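Side-chain contacts in DNA ligase (Alteromonas mediterranea, PDB 6GDR), which probably seals nicks in DNA by an adenylate-transfer reaction, as a small Lig E-type, ATP-dependent DNA ligase: residues A27-S32 / K206-K211; E33-I38 / A162-F167; N173-K178 / L190-K195. All coordinates share one frame; numbering follows the deposited sequence.

Contact 1. Residues A27-S32 / K206-K211; sequences AEYWVS and KLIKVK. Unlike the reference sequence in segment 206-211: Ile208 (reference Leu). With AMP (adenosine monophosphate), chain G.
Tyr29 and Ile208 meet because both first torsions set the side chain beside its own backbone N, with Tyr29 CG (chi1 -66°) and Ile208 CG1 (chi1 -70°) each anti to the carbonyl carbon. Their strands, 29-34 and 207-210, are not neighbours in the mixed sheet of the nucleotidyltransferase domain. Strand 189-194 runs between them, and the nearest CA pair, Tyr29 and Lys206, is 8.2 Å apart. The contact is therefore a bridge of side chains over a middle strand. Ile208 and the tyrosine run roughly perpendicular to each other, and the isoleucine touches with one methyl: CD1 lies 3.6 Å from Tyr29 OH and 3.7 Å from Tyr29 CE2. Ile208 chi2, at 145°, lies off a staggered value, which may reflect the fit of this methyl against the phenol; the reference sequence has a leucine here. The tyrosine has other partners: its OH hydrogen-bonds to the carbonyl O of Asp205, Leu192 packs against its side chain, and His194 meets its ring edge-to-face.

The following residue, Lys209, serves AMP instead. It belongs to the LIKVK sequence that matches motif V of DNA ligases, and it extends before bending at its third torsion. NZ then donates a 2.6 Å hydrogen bond to O2P of AMP, while a DNA phosphate is a longer, weak ion partner. A leucine in its place would probably leave O2P without this hydrogen-bond donor and the phosphate freer to turn. At the other end of the nucleotide, strand 29-34 brings in Ser32, whose OG comes to 3.5 Å from N6 of the adenine.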
loop_
_atom_site.group_PDB
_atom_site.type_symbol
_atom_site.label_atom_id
_atom_site.label_comp_id
_atom_site.label_asym_id
_atom_site.label_seq_id
_atom_site.Cartn_x
_atom_site.Cartn_y
_atom_site.Cartn_z
ATOM N N ALA D 27 -21.212 -6.973 -2.515
ATOM C CA ALA D 27 -21.385 -8.128 -3.388
ATOM C C ALA D 27 -20.961 -7.841 -4.823
ATOM O O ALA D 27 -20.721 -8.783 -5.585
ATOM C CB ALA D 27 -22.840 -8.592 -3.360
ATOM N N GLU D 28 -20.861 -6.570 -5.207
ATOM C CA GLU D 28 -20.468 -6.190 -6.558
ATOM C C GLU D 28 -18.958 -6.041 -6.717
ATOM O O GLU D 28 -18.501 -5.584 -7.770
ATOM C CB GLU D 28 -21.152 -4.878 -6.952
ATOM C CG GLU D 28 -22.654 -4.859 -6.720
ATOM C CD GLU D 28 -23.281 -3.526 -7.080
ATOM O OE1 GLU D 28 -22.590 -2.690 -7.699
ATOM O OE2 GLU D 28 -24.463 -3.314 -6.738
ATOM N N TYR D 29 -18.179 -6.417 -5.705
ATOM C CA TYR D 29 -16.737 -6.220 -5.710
ATOM C C TYR D 29 -16.011 -7.548 -5.554
ATOM O O TYR D 29 -16.474 -8.452 -4.852
ATOM C CB TYR D 29 -16.297 -5.287 -4.575
ATOM C CG TYR D 29 -16.778 -3.864 -4.705
ATOM C CD1 TYR D 29 -18.067 -3.506 -4.332
ATOM C CD2 TYR D 29 -15.936 -2.870 -5.186
ATOM C CE1 TYR D 29 -18.507 -2.201 -4.445
ATOM C CE2 TYR D 29 -16.366 -1.565 -5.301
ATOM C CZ TYR D 29 -17.652 -1.233 -4.928
ATOM O OH TYR D 29 -18.085 0.068 -5.043
ATOM N N TRP D 30 -14.863 -7.653 -6.219
ATOM C CA TRP D 30 -13.892 -8.686 -5.894
ATOM C C TRP D 30 -13.046 -8.209 -4.721
ATOM O O TRP D 30 -12.481 -7.113 -4.760
ATOM C CB TRP D 30 -12.993 -8.997 -7.091
ATOM C CG TRP D 30 -13.588 -9.936 -8.095
ATOM C CD1 TRP D 30 -13.819 -9.683 -9.416
ATOM C CD2 TRP D 30 -14.019 -11.284 -7.866
ATOM N NE1 TRP D 30 -14.369 -10.785 -10.021
ATOM C CE2 TRP D 30 -14.503 -11.782 -9.091
ATOM C CE3 TRP D 30 -14.045 -12.115 -6.741
ATOM C CZ2 TRP D 30 -15.007 -13.074 -9.225
ATOM C CZ3 TRP D 30 -14.545 -13.398 -6.876
ATOM C CH2 TRP D 30 -15.019 -13.864 -8.108
ATOM N N VAL D 31 -12.970 -9.024 -3.676
ATOM C CA VAL D 31 -12.198 -8.694 -2.484
ATOM C C VAL D 31 -10.871 -9.434 -2.547
ATOM O O VAL D 31 -10.800 -10.572 -3.027
ATOM C CB VAL D 31 -12.966 -9.052 -1.198
ATOM C CG1 VAL D 31 -12.243 -8.497 0.022
ATOM C CG2 VAL D 31 -14.393 -8.525 -1.263
ATOM N N SER D 32 -9.816 -8.783 -2.067
ATOM C CA SER D 32 -8.501 -9.401 -1.999
ATOM C C SER D 32 -7.705 -8.716 -0.901
ATOM O O SER D 32 -7.951 -7.552 -0.572
ATOM C CB SER D 32 -7.760 -9.305 -3.337
ATOM O OG SER D 32 -7.544 -7.954 -3.705
ATOM N N LYS D 206 -14.847 2.338 -7.849
ATOM C CA LYS D 206 -14.537 1.108 -8.567
ATOM C C LYS D 206 -13.380 0.347 -7.932
ATOM O O LYS D 206 -13.281 -0.871 -8.122
ATOM C CB LYS D 206 -14.207 1.423 -10.027
ATOM C CG LYS D 206 -15.205 2.351 -10.711
ATOM C CD LYS D 206 -14.840 2.592 -12.170
ATOM C CE LYS D 206 -15.491 3.854 -12.711
ATOM N NZ LYS D 206 -14.823 5.085 -12.206
ATOM N N LEU D 207 -12.511 1.030 -7.187
ATOM C CA LEU D 207 -11.355 0.404 -6.551
ATOM C C LEU D 207 -11.159 1.058 -5.191
ATOM O O LEU D 207 -10.667 2.189 -5.111
ATOM C CB LEU D 207 -10.102 0.548 -7.415
ATOM C CG LEU D 207 -8.794 0.009 -6.830
ATOM C CD1 LEU D 207 -8.895 -1.483 -6.547
ATOM C CD2 LEU D 207 -7.638 0.296 -7.775
ATOM N N ILE D 208 -11.525 0.349 -4.125
ATOM C CA ILE D 208 -11.563 0.916 -2.784
ATOM C C ILE D 208 -10.492 0.261 -1.923
ATOM O O ILE D 208 -10.117 -0.900 -2.121
ATOM C CB ILE D 208 -12.966 0.764 -2.159
ATOM C CG1 ILE D 208 -13.954 1.686 -2.881
ATOM C CG2 ILE D 208 -12.956 1.094 -0.668
ATOM C CD1 ILE D 208 -15.344 1.114 -3.009
ATOM N N LYS D 209 -10.004 1.029 -0.952
ATOM C CA LYS D 209 -8.887 0.656 -0.098
ATOM C C LYS D 209 -9.371 0.620 1.344
ATOM O O LYS D 209 -10.028 1.559 1.805
ATOM C CB LYS D 209 -7.750 1.664 -0.275
ATOM C CG LYS D 209 -6.575 1.553 0.674
ATOM C CD LYS D 209 -5.883 2.907 0.811
ATOM C CE LYS D 209 -5.546 3.539 -0.547
ATOM N NZ LYS D 209 -4.993 4.912 -0.406
ATOM N N VAL D 210 -9.050 -0.460 2.054
ATOM C CA VAL D 210 -9.546 -0.683 3.407
ATOM C C VAL D 210 -8.363 -1.015 4.307
ATOM O O VAL D 210 -7.673 -2.016 4.084
ATOM C CB VAL D 210 -10.594 -1.807 3.457
ATOM C CG1 VAL D 210 -11.352 -1.756 4.770
ATOM C CG2 VAL D 210 -11.553 -1.704 2.276
ATOM N N LYS D 211 -8.139 -0.184 5.323
ATOM C CA LYS D 211 -7.052 -0.377 6.271
ATOM C C LYS D 211 -7.529 0.004 7.664
ATOM O O LYS D 211 -8.360 0.902 7.827
ATOM C CB LYS D 211 -5.819 0.462 5.899
ATOM C CG LYS D 211 -5.083 -0.012 4.654
ATOM C CD LYS D 211 -4.241 1.101 4.037
ATOM C CE LYS D 211 -3.130 1.573 4.962
ATOM N NZ LYS D 211 -2.116 0.514 5.227
HETATM P P AMP G . -1.775 2.994 -1.380
HETATM O O1P AMP G . -1.253 1.708 -0.781
HETATM O O2P AMP G . -2.639 3.896 -0.530
HETATM O "O5'" AMP G . -2.594 2.620 -2.714
HETATM C "C5'" AMP G . -2.896 1.256 -2.989
HETATM C "C4'" AMP G . -1.652 0.540 -3.512
HETATM O "O4'" AMP G . -1.576 -0.775 -2.954
HETATM C "C3'" AMP G . -1.603 0.394 -5.024
HETATM O "O3'" AMP G . -0.564 1.222 -5.558
HETATM C "C2'" AMP G . -1.327 -1.074 -5.284
HETATM O "O2'" AMP G . -0.191 -1.249 -6.133
HETATM C "C1'" AMP G . -1.052 -1.693 -3.918
HETATM N N9 AMP G . -1.636 -3.040 -3.674
HETATM C C8 AMP G . -1.059 -3.940 -2.853
HETATM N N7 AMP G . -1.781 -5.086 -2.796
HETATM C C5 AMP G . -2.847 -4.930 -3.597
HETATM C C6 AMP G . -4.006 -5.763 -3.988
HETATM N N6 AMP G . -4.152 -7.009 -3.488
HETATM N N1 AMP G . -4.902 -5.240 -4.849
HETATM C C2 AMP G . -4.762 -3.998 -5.348
HETATM N N3 AMP G . -3.732 -3.190 -5.031
HETATM C C4 AMP G . -2.753 -3.585 -4.180
#

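Contact 2. Residues E33-I38 / A162-F167; sequences EKLDGI and AVVSQF. With AMP (adenosine monophosphate), chain G; nucleotides of chain B.
Leu35 and Val164 form the close-packed part of this contact, lying alongside with their tips pointing opposite ways, so that Leu35 CD1 and Val164 CG2 are 4.0 Å apart. Val164 divides its two methyls: with CG1 anti to the backbone N (chi1 173°), CG2 is left to meet the leucine, while CG1 approaches the adenine amino group, 3.7 Å from AMP N6. Met131 packs against both side chains from strand 129-134. The base is gripped along the backbone as well. Leu35 N donates to AMP N7 at 2.9 Å with an N-H...N angle of 161°, and Glu33 O stands equally near N6.

The sequence Lys34-Leu35-Asp36-Gly37 is the KxDG signature, the first conserved motif of the ligase and capping-enzyme superfamily, whose lysine carries the adenylate in these enzymes. Here Lys34 NZ hydrogen-bonds to the ribose O4' at 3.2 Å and weakly to O1P, and it is also salt-bridged to Glu188. Beyond it the chain folds into an inverse gamma turn centred on Asp36, closed by Gly37 N to Leu35 O at 2.8 Å. Asp36 itself is salt-bridged to Arg282, in the OB-like domain. Ile38 then leads the chain on to the bound DNA, its CD1 3.6 Å from O3' of DC9 of chain B.

The other end of the contact is looser. Phe167, partly exposed, presents its ring obliquely to Glu33, with CE2 no nearer than 4.3 Å to the backbone N, and the Glu33 carboxylate turns to a salt bridge with Arg78.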
loop_
_atom_site.group_PDB
_atom_site.type_symbol
_atom_site.label_atom_id
_atom_site.label_comp_id
_atom_site.label_asym_id
_atom_site.label_seq_id
_atom_site.Cartn_x
_atom_site.Cartn_y
_atom_site.Cartn_z
ATOM N N GLU D 33 -6.753 -9.452 -0.338
ATOM C CA GLU D 33 -5.904 -8.918 0.716
ATOM C C GLU D 33 -4.877 -7.965 0.120
ATOM O O GLU D 33 -4.213 -8.294 -0.868
ATOM C CB GLU D 33 -5.201 -10.055 1.458
ATOM C CG GLU D 33 -4.215 -9.595 2.525
ATOM C CD GLU D 33 -3.626 -10.753 3.309
ATOM O OE1 GLU D 33 -4.298 -11.799 3.425
ATOM O OE2 GLU D 33 -2.489 -10.619 3.807
ATOM N N LYS D 34 -4.749 -6.785 0.720
ATOM C CA LYS D 34 -3.729 -5.840 0.288
ATOM C C LYS D 34 -2.357 -6.334 0.726
ATOM O O LYS D 34 -2.129 -6.602 1.910
ATOM C CB LYS D 34 -4.001 -4.454 0.869
ATOM C CG LYS D 34 -3.168 -3.355 0.232
ATOM C CD LYS D 34 -3.283 -2.050 0.997
ATOM C CE LYS D 34 -2.501 -0.940 0.313
ATOM N NZ LYS D 34 -1.062 -1.283 0.137
ATOM N N LEU D 35 -1.440 -6.456 -0.231
ATOM C CA LEU D 35 -0.110 -6.995 0.015
ATOM C C LEU D 35 0.873 -5.845 0.182
ATOM O O LEU D 35 1.043 -5.029 -0.730
ATOM C CB LEU D 35 0.317 -7.914 -1.129
ATOM C CG LEU D 35 -0.695 -9.003 -1.501
ATOM C CD1 LEU D 35 -0.153 -9.879 -2.617
ATOM C CD2 LEU D 35 -1.066 -9.852 -0.291
ATOM N N ASP D 36 1.523 -5.787 1.344
ATOM C CA ASP D 36 2.451 -4.707 1.670
ATOM C C ASP D 36 3.780 -4.980 0.969
ATOM O O ASP D 36 4.766 -5.414 1.571
ATOM C CB ASP D 36 2.624 -4.591 3.179
ATOM C CG ASP D 36 3.363 -3.334 3.589
ATOM O OD1 ASP D 36 3.567 -2.451 2.730
ATOM O OD2 ASP D 36 3.740 -3.229 4.775
ATOM N N GLY D 37 3.799 -4.714 -0.335
ATOM C CA GLY D 37 4.965 -4.928 -1.161
ATOM C C GLY D 37 5.337 -3.671 -1.927
ATOM O O GLY D 37 5.133 -2.545 -1.465
ATOM N N ILE D 38 5.894 -3.884 -3.116
ATOM C CA ILE D 38 6.276 -2.810 -4.024
ATOM C C ILE D 38 5.450 -2.952 -5.293
ATOM O O ILE D 38 5.423 -4.027 -5.904
ATOM C CB ILE D 38 7.781 -2.845 -4.354
ATOM C CG1 ILE D 38 8.625 -2.702 -3.081
ATOM C CG2 ILE D 38 8.133 -1.756 -5.365
ATOM C CD1 ILE D 38 8.534 -1.344 -2.408
ATOM N N ALA D 162 2.539 -14.752 -10.357
ATOM C CA ALA D 162 1.385 -15.208 -9.598
ATOM C C ALA D 162 0.231 -14.236 -9.814
ATOM O O ALA D 162 0.360 -13.230 -10.518
ATOM C CB ALA D 162 1.723 -15.340 -8.107
ATOM N N VAL D 163 -0.908 -14.547 -9.201
ATOM C CA VAL D 163 -2.112 -13.732 -9.316
ATOM C C VAL D 163 -2.737 -13.622 -7.935
ATOM O O VAL D 163 -2.955 -14.636 -7.262
ATOM C CB VAL D 163 -3.120 -14.327 -10.320
ATOM C CG1 VAL D 163 -4.323 -13.403 -10.483
ATOM C CG2 VAL D 163 -2.452 -14.576 -11.666
ATOM N N VAL D 164 -3.024 -12.391 -7.509
ATOM C CA VAL D 164 -3.628 -12.180 -6.201
ATOM C C VAL D 164 -4.948 -12.931 -6.130
ATOM O O VAL D 164 -5.768 -12.874 -7.056
ATOM C CB VAL D 164 -3.819 -10.679 -5.939
ATOM C CG1 VAL D 164 -4.598 -10.453 -4.653
ATOM C CG2 VAL D 164 -2.465 -9.979 -5.870
ATOM N N SER D 165 -5.158 -13.641 -5.026
ATOM C CA SER D 165 -6.394 -14.386 -4.837
ATOM C C SER D 165 -7.557 -13.422 -4.648
ATOM O O SER D 165 -7.477 -12.479 -3.854
ATOM C CB SER D 165 -6.276 -15.315 -3.630
ATOM O OG SER D 165 -5.192 -16.214 -3.785
ATOM N N GLN D 166 -8.641 -13.661 -5.381
ATOM C CA GLN D 166 -9.838 -12.838 -5.316
ATOM C C GLN D 166 -10.988 -13.682 -4.789
ATOM O O GLN D 166 -11.260 -14.765 -5.317
ATOM C CB GLN D 166 -10.188 -12.267 -6.693
ATOM C CG GLN D 166 -9.056 -11.494 -7.359
ATOM C CD GLN D 166 -8.899 -10.089 -6.814
ATOM O OE1 GLN D 166 -9.792 -9.562 -6.150
ATOM N NE2 GLN D 166 -7.758 -9.472 -7.096
ATOM N N PHE D 167 -11.653 -13.189 -3.747
ATOM C CA PHE D 167 -12.795 -13.861 -3.144
ATOM C C PHE D 167 -13.951 -12.872 -3.038
ATOM O O PHE D 167 -13.848 -11.714 -3.454
ATOM C CB PHE D 167 -12.431 -14.443 -1.772
ATOM C CG PHE D 167 -11.841 -13.438 -0.826
ATOM C CD1 PHE D 167 -12.649 -12.736 0.052
ATOM C CD2 PHE D 167 -10.478 -13.198 -0.813
ATOM C CE1 PHE D 167 -12.106 -11.810 0.924
ATOM C CE2 PHE D 167 -9.931 -12.275 0.055
ATOM C CZ PHE D 167 -10.745 -11.580 0.925
HETATM P P AMP G . -1.775 2.994 -1.380
HETATM O O1P AMP G . -1.253 1.708 -0.781
HETATM O O2P AMP G . -2.639 3.896 -0.530
HETATM O "O5'" AMP G . -2.594 2.620 -2.714
HETATM C "C5'" AMP G . -2.896 1.256 -2.989
HETATM C "C4'" AMP G . -1.652 0.540 -3.512
HETATM O "O4'" AMP G . -1.576 -0.775 -2.954
HETATM C "C3'" AMP G . -1.603 0.394 -5.024
HETATM O "O3'" AMP G . -0.564 1.222 -5.558
HETATM C "C2'" AMP G . -1.327 -1.074 -5.284
HETATM O "O2'" AMP G . -0.191 -1.249 -6.133
HETATM C "C1'" AMP G . -1.052 -1.693 -3.918
HETATM N N9 AMP G . -1.636 -3.040 -3.674
HETATM C C8 AMP G . -1.059 -3.940 -2.853
HETATM N N7 AMP G . -1.781 -5.086 -2.796
HETATM C C5 AMP G . -2.847 -4.930 -3.597
HETATM C C6 AMP G . -4.006 -5.763 -3.988
HETATM N N6 AMP G . -4.152 -7.009 -3.488
HETATM N N1 AMP G . -4.902 -5.240 -4.849
HETATM C C2 AMP G . -4.762 -3.998 -5.348
HETATM N N3 AMP G . -3.732 -3.190 -5.031
HETATM C C4 AMP G . -2.753 -3.585 -4.180
ATOM P P DC B 10 5.269 1.783 -3.783
ATOM O OP1 DC B 10 4.685 0.565 -4.386
ATOM O OP2 DC B 10 5.062 3.095 -4.437
ATOM O "O5'" DC B 10 4.779 1.886 -2.264
ATOM C "C5'" DC B 10 4.938 0.766 -1.408
ATOM C "C4'" DC B 10 4.820 1.159 0.052
ATOM O "O4'" DC B 10 5.847 2.122 0.394
ATOM C "C3'" DC B 10 3.525 1.843 0.439
ATOM O "O3'" DC B 10 2.482 0.895 0.643
ATOM C "C2'" DC B 10 3.925 2.562 1.722
ATOM C "C1'" DC B 10 5.393 2.927 1.475
ATOM N N1 DC B 10 5.593 4.363 1.126
ATOM C C2 DC B 10 5.838 5.294 2.141
ATOM O O2 DC B 10 5.901 4.908 3.314
ATOM N N3 DC B 10 6.007 6.597 1.808
ATOM C C4 DC B 10 5.934 6.975 0.532
ATOM N N4 DC B 10 6.106 8.271 0.255
ATOM C C5 DC B 10 5.679 6.042 -0.515
ATOM C C6 DC B 10 5.514 4.759 -0.175
ATOM P P DC B 9 8.891 5.623 -6.650
ATOM O OP1 DC B 9 8.361 4.958 -7.892
ATOM O OP2 DC B 9 7.968 6.709 -6.172
ATOM O "O5'" DC B 9 9.160 4.574 -5.511
ATOM C "C5'" DC B 9 8.546 3.309 -5.599
ATOM C "C4'" DC B 9 8.890 2.508 -4.340
ATOM O "O4'" DC B 9 9.850 3.060 -3.681
ATOM C "C3'" DC B 9 7.666 2.539 -3.361
ATOM O "O3'" DC B 9 6.850 1.532 -3.649
ATOM C "C2'" DC B 9 8.315 2.381 -1.974
ATOM C "C1'" DC B 9 9.464 3.014 -2.090
ATOM N N1 DC B 9 9.355 4.314 -1.596
ATOM C C2 DC B 9 9.562 4.570 -0.181
ATOM O O2 DC B 9 9.828 3.652 0.573
ATOM N N3 DC B 9 9.450 5.935 0.338
ATOM C C4 DC B 9 9.140 7.013 -0.521
ATOM N N4 DC B 9 9.038 8.321 0.004
ATOM C C5 DC B 9 8.929 6.762 -1.958
ATOM C C6 DC B 9 9.040 5.402 -2.477
#

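Contact 3. Residues N173-K178 / L190-K195; sequences NALEEK and LMLHHK. With AMP (adenosine monophosphate), chain G.
A single methyl, CD1 of Leu175, touches two leucines that stand two residues apart on one strand. It is 3.9 Å from Leu190 CD1 and 3.7 Å from Leu192 CD2. The approaches differ: Leu175 and Leu192 meet end to end, whereas Leu175 and Leu190 lie side by side, pointing opposite ways. With CG anti to the backbone N (chi1 -173°), the Leu175 side chain swings its end in toward the sheet. One helical turn further on, Lys178 passes across Leu190 and leans its CG on the same Leu190 methyl, 4.1 Å away. Its chain then bends at the second torsion and leads NZ off to a hydrogen bond with Gln181.

Helix 172-184 thus lies on one face of strand 189-194; the axes of segments 173-178 and 190-194 approach to 10.6 Å, with 145° between their N-to-C directions. The strand begins within the Glu-Gly-Leu-Met-Leu sequence, which matches motif IV of DNA ligases. Between the two leucines, Met191 points away from the helix and packs over one face of the adenine, with CG 3.5 Å from AMP N1 and CE 3.5 Å from AMP N3. The strand thus has the helix on one face and the adenine on the other. Leu192 has a further apolar neighbour in Val31, and Leu175 has Tyr17, Ile26 and Leu169.

Since the closest groups are aliphatic carbons, the seat of the helix here probably depends on dispersion, burial and complementary shape more than on bond direction.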
loop_
_atom_site.group_PDB
_atom_site.type_symbol
_atom_site.label_atom_id
_atom_site.label_comp_id
_atom_site.label_asym_id
_atom_site.label_seq_id
_atom_site.Cartn_x
_atom_site.Cartn_y
_atom_site.Cartn_z
ATOM N N ASN D 173 -20.676 -6.164 7.539
ATOM C CA ASN D 173 -20.184 -6.846 8.730
ATOM C C ASN D 173 -19.174 -7.923 8.360
ATOM O O ASN D 173 -18.175 -8.118 9.062
ATOM C CB ASN D 173 -21.357 -7.448 9.503
ATOM C CG ASN D 173 -20.971 -7.889 10.901
ATOM O OD1 ASN D 173 -20.508 -9.011 11.106
ATOM N ND2 ASN D 173 -21.163 -7.004 11.872
ATOM N N ALA D 174 -19.417 -8.635 7.256
ATOM C CA ALA D 174 -18.455 -9.626 6.788
ATOM C C ALA D 174 -17.129 -8.969 6.429
ATOM O O ALA D 174 -16.059 -9.555 6.637
ATOM C CB ALA D 174 -19.022 -10.378 5.584
ATOM N N LEU D 175 -17.179 -7.751 5.889
ATOM C CA LEU D 175 -15.953 -7.032 5.558
ATOM C C LEU D 175 -15.186 -6.656 6.818
ATOM O O LEU D 175 -13.968 -6.852 6.899
ATOM C CB LEU D 175 -16.288 -5.783 4.742
ATOM C CG LEU D 175 -15.093 -5.016 4.168
ATOM C CD1 LEU D 175 -14.610 -5.669 2.885
ATOM C CD2 LEU D 175 -15.443 -3.554 3.934
ATOM N N GLU D 176 -15.886 -6.112 7.815
ATOM C CA GLU D 176 -15.221 -5.702 9.047
ATOM C C GLU D 176 -14.548 -6.888 9.727
ATOM O O GLU D 176 -13.426 -6.768 10.234
ATOM C CB GLU D 176 -16.228 -5.044 9.989
ATOM C CG GLU D 176 -15.616 -4.034 10.947
ATOM C CD GLU D 176 -15.185 -2.756 10.252
ATOM O OE1 GLU D 176 -15.588 -2.543 9.089
ATOM O OE2 GLU D 176 -14.441 -1.963 10.869
ATOM N N GLU D 177 -15.214 -8.044 9.741
ATOM C CA GLU D 177 -14.646 -9.220 10.396
ATOM C C GLU D 177 -13.444 -9.754 9.628
ATOM O O GLU D 177 -12.446 -10.157 10.235
ATOM C CB GLU D 177 -15.711 -10.307 10.542
ATOM C CG GLU D 177 -16.829 -9.952 11.508
ATOM C CD GLU D 177 -17.853 -11.064 11.645
ATOM O OE1 GLU D 177 -17.823 -12.006 10.825
ATOM O OE2 GLU D 177 -18.685 -10.996 12.574
ATOM N N LYS D 178 -13.521 -9.773 8.296
ATOM C CA LYS D 178 -12.381 -10.231 7.507
ATOM C C LYS D 178 -11.194 -9.293 7.676
ATOM O O LYS D 178 -10.049 -9.743 7.799
ATOM C CB LYS D 178 -12.768 -10.345 6.032
ATOM C CG LYS D 178 -11.670 -10.918 5.138
ATOM C CD LYS D 178 -11.367 -12.373 5.475
ATOM C CE LYS D 178 -10.171 -12.894 4.697
ATOM N NZ LYS D 178 -9.780 -14.266 5.131
ATOM N N LEU D 190 -7.383 -4.737 3.116
ATOM C CA LEU D 190 -8.181 -5.327 2.054
ATOM C C LEU D 190 -8.302 -4.353 0.892
ATOM O O LEU D 190 -8.173 -3.137 1.049
ATOM C CB LEU D 190 -9.584 -5.716 2.549
ATOM C CG LEU D 190 -9.660 -6.762 3.663
ATOM C CD1 LEU D 190 -11.111 -7.010 4.056
ATOM C CD2 LEU D 190 -8.990 -8.063 3.243
ATOM N N MET D 191 -8.553 -4.918 -0.287
ATOM C CA MET D 191 -8.802 -4.155 -1.500
ATOM C C MET D 191 -10.106 -4.631 -2.118
ATOM O O MET D 191 -10.392 -5.832 -2.138
ATOM C CB MET D 191 -7.655 -4.309 -2.505
ATOM C CG MET D 191 -6.317 -3.798 -1.997
ATOM S SD MET D 191 -6.280 -2.014 -1.751
ATOM C CE MET D 191 -6.364 -1.426 -3.440
ATOM N N LEU D 192 -10.899 -3.684 -2.609
ATOM C CA LEU D 192 -12.187 -3.969 -3.227
ATOM C C LEU D 192 -12.160 -3.435 -4.651
ATOM O O LEU D 192 -11.993 -2.229 -4.858
ATOM C CB LEU D 192 -13.330 -3.331 -2.436
ATOM C CG LEU D 192 -13.318 -3.576 -0.927
ATOM C CD1 LEU D 192 -14.433 -2.795 -0.255
ATOM C CD2 LEU D 192 -13.450 -5.057 -0.628
ATOM N N HIS D 193 -12.323 -4.329 -5.622
ATOM C CA HIS D 193 -12.321 -3.965 -7.033
ATOM C C HIS D 193 -13.653 -4.376 -7.640
ATOM O O HIS D 193 -14.004 -5.560 -7.631
ATOM C CB HIS D 193 -11.157 -4.630 -7.772
ATOM C CG HIS D 193 -10.717 -3.888 -8.994
ATOM N ND1 HIS D 193 -9.445 -3.997 -9.513
ATOM C CD2 HIS D 193 -11.378 -3.024 -9.801
ATOM C CE1 HIS D 193 -9.341 -3.233 -10.585
ATOM N NE2 HIS D 193 -10.500 -2.632 -10.782
ATOM N N HIS D 194 -14.389 -3.400 -8.164
ATOM C CA HIS D 194 -15.706 -3.671 -8.723
ATOM C C HIS D 194 -15.594 -4.609 -9.919
ATOM O O HIS D 194 -14.743 -4.424 -10.794
ATOM C CB HIS D 194 -16.376 -2.360 -9.130
ATOM C CG HIS D 194 -17.871 -2.413 -9.104
ATOM N ND1 HIS D 194 -18.633 -2.514 -10.247
ATOM C CD2 HIS D 194 -18.745 -2.375 -8.070
ATOM C CE1 HIS D 194 -19.913 -2.537 -9.919
ATOM N NE2 HIS D 194 -20.007 -2.455 -8.604
ATOM N N LYS D 195 -16.471 -5.614 -9.956
ATOM C CA LYS D 195 -16.380 -6.648 -10.984
ATOM C C LYS D 195 -16.692 -6.086 -12.365
ATOM O O LYS D 195 -15.934 -6.295 -13.318
ATOM C CB LYS D 195 -17.333 -7.798 -10.649
ATOM C CG LYS D 195 -17.183 -8.350 -9.239
ATOM C CD LYS D 195 -18.153 -9.494 -8.986
ATOM C CE LYS D 195 -18.043 -10.009 -7.561
ATOM N NZ LYS D 195 -19.085 -11.025 -7.250
HETATM P P AMP G . -1.775 2.994 -1.380
HETATM O O1P AMP G . -1.253 1.708 -0.781
HETATM O O2P AMP G . -2.639 3.896 -0.530
HETATM O "O5'" AMP G . -2.594 2.620 -2.714
HETATM C "C5'" AMP G . -2.896 1.256 -2.989
HETATM C "C4'" AMP G . -1.652 0.540 -3.512
HETATM O "O4'" AMP G . -1.576 -0.775 -2.954
HETATM C "C3'" AMP G . -1.603 0.394 -5.024
HETATM O "O3'" AMP G . -0.564 1.222 -5.558
HETATM C "C2'" AMP G . -1.327 -1.074 -5.284
HETATM O "O2'" AMP G . -0.191 -1.249 -6.133
HETATM C "C1'" AMP G . -1.052 -1.693 -3.918
HETATM N N9 AMP G . -1.636 -3.040 -3.674
HETATM C C8 AMP G . -1.059 -3.940 -2.853
HETATM N N7 AMP G . -1.781 -5.086 -2.796
HETATM C C5 AMP G . -2.847 -4.930 -3.597
HETATM C C6 AMP G . -4.006 -5.763 -3.988
HETATM N N6 AMP G . -4.152 -7.009 -3.488
HETATM N N1 AMP G . -4.902 -5.240 -4.849
HETATM C C2 AMP G . -4.762 -3.998 -5.348
HETATM N N3 AMP G . -3.732 -3.190 -5.031
HETATM C C4 AMP G . -2.753 -3.585 -4.180
#

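How the contacts relate
From the N terminus, the chain first lays down 27-32 and runs straight on into 33-38, so contacts 1 and 2 share strand 29-34. Contact 2 closes first, when the chain returns at 162-167 after 123 intervening residues and ties the end of that strand to the loop beyond strand 161-163. Contact 3 follows in series, a short loop that packs helix 172-184 on strand 189-194, which in turn pairs with 29-34, Trp30 N being 2.7 Å from His193 O. Contact 1 closes last, at 206-211, so its long loop encloses both others and crosses neither. All three contacts border AMP.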